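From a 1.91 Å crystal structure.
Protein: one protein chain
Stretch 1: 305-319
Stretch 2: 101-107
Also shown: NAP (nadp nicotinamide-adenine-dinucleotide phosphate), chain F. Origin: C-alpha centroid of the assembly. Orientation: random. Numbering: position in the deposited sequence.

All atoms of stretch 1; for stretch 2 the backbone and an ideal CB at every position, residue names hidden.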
# COMPACT_ATOMS: atom_id res chain seq x y z
N THR A 305 14.53 -1.20 5.77
CA THR A 305 13.21 -1.81 5.48
C THR A 305 13.41 -3.21 4.88
O THR A 305 12.44 -4.01 4.88
CB THR A 305 12.31 -0.92 4.62
OG1 THR A 305 12.92 -0.71 3.34
CG2 THR A 305 11.99 0.41 5.28
N THR A 306 14.59 -3.56 4.39
CA THR A 306 14.90 -4.98 4.09
C THR A 306 14.66 -5.79 5.37
O THR A 306 13.95 -6.83 5.36
CB THR A 306 16.33 -5.16 3.60
OG1 THR A 306 16.48 -4.59 2.31
CG2 THR A 306 16.76 -6.61 3.57
N CYS A 307 15.21 -5.30 6.47
CA CYS A 307 15.30 -6.04 7.76
C CYS A 307 13.96 -5.96 8.50
O CYS A 307 13.49 -7.00 8.97
CB CYS A 307 16.47 -5.48 8.56
SG CYS A 307 18.03 -5.77 7.68
N THR A 308 13.34 -4.77 8.56
CA THR A 308 12.03 -4.57 9.24
C THR A 308 10.97 -5.43 8.55
O THR A 308 10.15 -6.00 9.26
CB THR A 308 11.53 -3.13 9.25
OG1 THR A 308 11.35 -2.70 7.88
CG2 THR A 308 12.47 -2.25 10.03
N GLN A 309 11.01 -5.55 7.23
CA GLN A 309 9.95 -6.32 6.54
C GLN A 309 10.09 -7.81 6.86
O GLN A 309 9.06 -8.43 7.17
CB GLN A 309 9.92 -5.98 5.06
CG GLN A 309 9.35 -4.58 4.84
CD GLN A 309 9.31 -4.26 3.37
OE1 GLN A 309 8.35 -4.58 2.69
NE2 GLN A 309 10.36 -3.64 2.89
N MET A 310 11.31 -8.37 6.81
CA MET A 310 11.50 -9.80 7.16
C MET A 310 11.06 -10.02 8.61
O MET A 310 10.38 -10.99 8.87
CB MET A 310 12.96 -10.27 6.98
CG MET A 310 13.12 -11.74 7.33
SD MET A 310 14.57 -12.53 6.54
CE MET A 310 15.81 -11.57 7.40
N VAL A 311 11.44 -9.15 9.52
CA VAL A 311 11.08 -9.29 10.97
C VAL A 311 9.56 -9.22 11.12
O VAL A 311 8.99 -10.16 11.72
CB VAL A 311 11.81 -8.26 11.83
CG1 VAL A 311 11.28 -8.21 13.26
CG2 VAL A 311 13.31 -8.53 11.82
N ASN A 312 8.92 -8.20 10.54
CA ASN A 312 7.47 -7.93 10.74
C ASN A 312 6.69 -9.04 10.03
O ASN A 312 5.50 -9.24 10.39
CB ASN A 312 7.08 -6.51 10.29
CG ASN A 312 7.72 -5.41 11.13
OD1 ASN A 312 8.24 -5.66 12.22
ND2 ASN A 312 7.71 -4.18 10.62
N ARG A 313 7.32 -9.79 9.11
CA ARG A 313 6.66 -10.94 8.44
C ARG A 313 6.66 -12.21 9.32
O ARG A 313 5.91 -13.15 9.01
CB ARG A 313 7.32 -11.28 7.10
CG ARG A 313 6.87 -10.46 5.90
CD ARG A 313 5.37 -10.46 5.73
NE ARG A 313 4.94 -9.81 4.51
CZ ARG A 313 3.66 -9.52 4.23
NH1 ARG A 313 2.67 -9.83 5.08
NH2 ARG A 313 3.37 -8.93 3.08
N ILE A 314 7.46 -12.30 10.37
CA ILE A 314 7.67 -13.59 11.08
C ILE A 314 6.34 -14.11 11.62
O ILE A 314 6.03 -15.29 11.42
CB ILE A 314 8.77 -13.49 12.16
CG1 ILE A 314 10.17 -13.46 11.51
CG2 ILE A 314 8.66 -14.64 13.16
CD1 ILE A 314 11.24 -13.00 12.44
N PRO A 315 5.49 -13.32 12.30
CA PRO A 315 4.20 -13.84 12.77
C PRO A 315 3.30 -14.33 11.63
O PRO A 315 2.59 -15.31 11.82
CB PRO A 315 3.53 -12.68 13.52
CG PRO A 315 4.69 -11.76 13.89
CD PRO A 315 5.74 -11.97 12.81
N ASP A 316 3.34 -13.64 10.48
CA ASP A 316 2.54 -13.99 9.29
C ASP A 316 2.98 -15.35 8.80
O ASP A 316 2.10 -16.15 8.48
CB ASP A 316 2.64 -12.94 8.18
CG ASP A 316 2.15 -11.56 8.57
OD1 ASP A 316 1.39 -11.47 9.58
OD2 ASP A 316 2.54 -10.59 7.88
N VAL A 317 4.30 -15.60 8.75
CA VAL A 317 4.86 -16.82 8.11
C VAL A 317 4.58 -17.99 9.06
O VAL A 317 4.17 -19.05 8.58
CB VAL A 317 6.35 -16.62 7.76
CG1 VAL A 317 7.04 -17.93 7.43
CG2 VAL A 317 6.50 -15.65 6.58
N ILE A 318 4.70 -17.80 10.38
CA ILE A 318 4.34 -18.87 11.35
C ILE A 318 2.86 -19.23 11.20
O ILE A 318 2.57 -20.43 11.05
CB ILE A 318 4.73 -18.49 12.79
CG1 ILE A 318 6.26 -18.41 12.93
CG2 ILE A 318 4.11 -19.50 13.76
CD1 ILE A 318 6.71 -17.71 14.17
N ALA A 319 1.98 -18.23 11.16
CA ALA A 319 0.51 -18.41 11.09
C ALA A 319 0.04 -18.90 9.70
O ALA A 319 -1.10 -19.36 9.61
CB ALA A 319 -0.17 -17.11 11.45
N UNK A 101 10.87 -26.78 9.87
CA UNK A 101 11.14 -25.43 10.44
C UNK A 101 10.66 -24.38 9.43
O UNK A 101 11.08 -24.42 8.23
CB UNK A 101 12.63 -25.24 10.75
N UNK A 102 9.77 -23.49 9.89
CA UNK A 102 9.30 -22.32 9.08
C UNK A 102 10.53 -21.49 8.72
O UNK A 102 11.45 -21.36 9.57
CB UNK A 102 8.28 -21.47 9.84
N UNK A 103 10.56 -20.92 7.52
CA UNK A 103 11.70 -20.09 7.07
C UNK A 103 11.18 -18.81 6.40
O UNK A 103 10.33 -18.90 5.52
CB UNK A 103 12.59 -20.87 6.10
N UNK A 104 11.70 -17.68 6.86
CA UNK A 104 11.58 -16.38 6.15
C UNK A 104 13.00 -16.08 5.63
O UNK A 104 13.96 -16.30 6.38
CB UNK A 104 11.05 -15.26 7.06
N UNK A 105 13.13 -15.70 4.36
CA UNK A 105 14.45 -15.50 3.72
C UNK A 105 14.47 -14.21 2.89
O UNK A 105 13.44 -13.88 2.28
CB UNK A 105 14.80 -16.69 2.83
N UNK A 106 15.64 -13.58 2.81
CA UNK A 106 15.88 -12.39 1.95
C UNK A 106 16.14 -12.81 0.52
O UNK A 106 16.25 -11.89 -0.31
CB UNK A 106 17.06 -11.57 2.47
N UNK A 107 16.27 -14.12 0.21
CA UNK A 107 16.58 -14.57 -1.17
C UNK A 107 15.67 -13.85 -2.17
O UNK A 107 14.47 -14.07 -2.13
CB UNK A 107 16.41 -16.09 -1.30
PA NAP F . 26.65 -10.84 3.64
O1A NAP F . 27.00 -9.80 4.60
O2A NAP F . 27.65 -11.41 2.59
O5B NAP F . 26.05 -12.08 4.51
C5B NAP F . 25.88 -13.40 3.98
C4B NAP F . 26.03 -14.39 5.12
O4B NAP F . 25.80 -15.73 4.68
C3B NAP F . 27.43 -14.40 5.80
O3B NAP F . 27.15 -14.28 7.21
C2B NAP F . 28.04 -15.78 5.53
O2B NAP F . 28.74 -16.33 6.66
C1B NAP F . 26.77 -16.56 5.40
N9A NAP F . 26.82 -17.82 4.67
C8A NAP F . 27.19 -18.06 3.39
N7A NAP F . 26.99 -19.36 3.13
C5A NAP F . 26.41 -19.91 4.22
C6A NAP F . 25.90 -21.24 4.64
N6A NAP F . 25.95 -22.28 3.82
N1A NAP F . 25.39 -21.38 5.87
C2A NAP F . 25.30 -20.36 6.75
N3A NAP F . 25.74 -19.11 6.46
C4A NAP F . 26.31 -18.90 5.24
O3 NAP F . 25.35 -10.41 2.72
PN NAP F . 24.03 -9.57 3.27
O1N NAP F . 24.08 -8.12 2.93
O2N NAP F . 23.72 -9.94 4.67
O5D NAP F . 23.07 -10.32 2.22
C5D NAP F . 22.68 -11.70 2.28
C4D NAP F . 21.74 -12.11 1.19
O4D NAP F . 20.48 -11.39 1.39
C3D NAP F . 22.29 -11.82 -0.18
O3D NAP F . 22.05 -12.86 -1.10
C2D NAP F . 21.53 -10.55 -0.58
O2D NAP F . 21.49 -10.45 -2.01
C1D NAP F . 20.17 -10.78 0.13
N1N NAP F . 19.46 -9.51 0.38
C2N NAP F . 18.20 -9.43 -0.01
C3N NAP F . 17.51 -8.23 0.14
C7N NAP F . 16.05 -8.11 -0.24
O7N NAP F . 15.59 -6.97 -0.21
N7N NAP F . 15.31 -9.19 -0.54
C4N NAP F . 18.17 -7.14 0.72
C5N NAP F . 19.49 -7.25 1.13
C6N NAP F . 20.10 -8.47 0.94
P2B NAP F . 30.06 -15.66 7.26
O1X NAP F . 29.67 -14.36 7.91
O2X NAP F . 30.46 -16.58 8.42
O3X NAP F . 30.93 -15.64 6.00

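Position 101 lies beyond the reach of stretch 1. Its ideal CB has nothing of that stretch within 5.5 Å, and its extended backbone, phi/psi -98/124, suits many residues. The visible atoms do not narrow the choice. The residue is Val 101, and it makes no contact here.

Position 102 points its CB toward the helix that carries Val 317 and Ile 318. The ideal CB is 4.5 Å from Val 317 CG1 and 4.8 Å from Ile 318 CG1. The neighbouring side chains are apolar, but the carbonyl oxygens at this end of stretch 1 add polar character. A small or medium side chain would suit, either apolar or polar. The residue is Asn 102, with chi1 in the m well. Its ND2 packs 4.1 Å from Ile 318 CG1, and its OD1 is 4.3 Å from Val 317 O. No hydrogen bond to stretch 1 forms. Both ends of the amide are hydrogen-bonded elsewhere in the structure.

Position 103 alternates with its neighbour, as expected in a strand, and its CB points away from stretch 1. Nothing of the helix lies within 5.5 Å of the ideal CB, so stretch 1 sets no demand on the side chain. The residue is Ala 103. Its contact comes from the backbone: Ala 103 O is 3.9 Å from Val 317 CG1.

Position 104 points back toward stretch 1. The ideal CB is 4.1 Å from Met 310 CG, 4.6 Å from Val 317 CG2 and 4.9 Å from Ile 314 CG1. This setting is apolar, and the nearby atoms limit the room. The beta backbone, phi/psi -109/132, favours a branched side chain; Val or Ile would suit, and Ala would make less contact. The residue is Val 104, with chi1 in the p well. Val 104 CG1 packs 3.6 Å from Met 310 CG and 4.0 Å from Ile 314 CG1. Val 104 CG2 lies 4.3 Å from Val 317 CG2 and 4.3 Å from Arg 313 CB. The guanidinium of Arg 313 leads away to Asp 316, so this contact with Arg 313 is through carbon.

Position 105 points its CB away again. The extended backbone suits a beta-branched residue, but stretch 1 does not choose among them. The residue is Thr 105. Its backbone C is 4.0 Å from Met 310 SD.

Position 106 leaves the strand, with phi/psi -81/-7, and its CB points sideways. The ideal CB is 4.9 Å from Met 310 SD and 5.1 Å from Thr 306 CG2. A longer apolar chain, such as Leu or Met, could reach both. The residue is Leu 106, in the m,t rotamer, and its end comes nearer the helix. Leu 106 CD2 is 3.7 Å from Met 310 SD, and Leu 106 CD1 is 3.7 Å from Thr 306 CG2. Its backbone also serves the cofactor: NAP N7N donates a hydrogen bond to Leu 106 O at 2.9 Å.

Position 107 is out of reach of stretch 1, which leaves its choice open. The residue is Ser 107.

Stretch 2 101-107: VNAVTLS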
# COMPACT_ATOMS: atom_id res chain seq x y z
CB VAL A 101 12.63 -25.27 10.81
CG1 VAL A 101 12.96 -23.83 11.15
CG2 VAL A 101 13.03 -26.18 11.98
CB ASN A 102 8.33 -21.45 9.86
CG ASN A 102 7.06 -22.19 10.27
OD1 ASN A 102 6.34 -22.71 9.43
ND2 ASN A 102 6.79 -22.21 11.57
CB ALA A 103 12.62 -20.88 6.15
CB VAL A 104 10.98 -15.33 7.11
CG1 VAL A 104 11.90 -14.98 8.27
CG2 VAL A 104 10.52 -14.11 6.36
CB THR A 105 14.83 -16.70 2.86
OG1 THR A 105 16.15 -16.51 2.35
CG2 THR A 105 13.89 -16.96 1.71
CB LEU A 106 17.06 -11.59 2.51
CG LEU A 106 16.78 -10.90 3.83
CD1 LEU A 106 17.95 -10.02 4.20
CD2 LEU A 106 15.44 -10.15 3.80
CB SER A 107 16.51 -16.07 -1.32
OG SER A 107 17.55 -16.69 -0.56
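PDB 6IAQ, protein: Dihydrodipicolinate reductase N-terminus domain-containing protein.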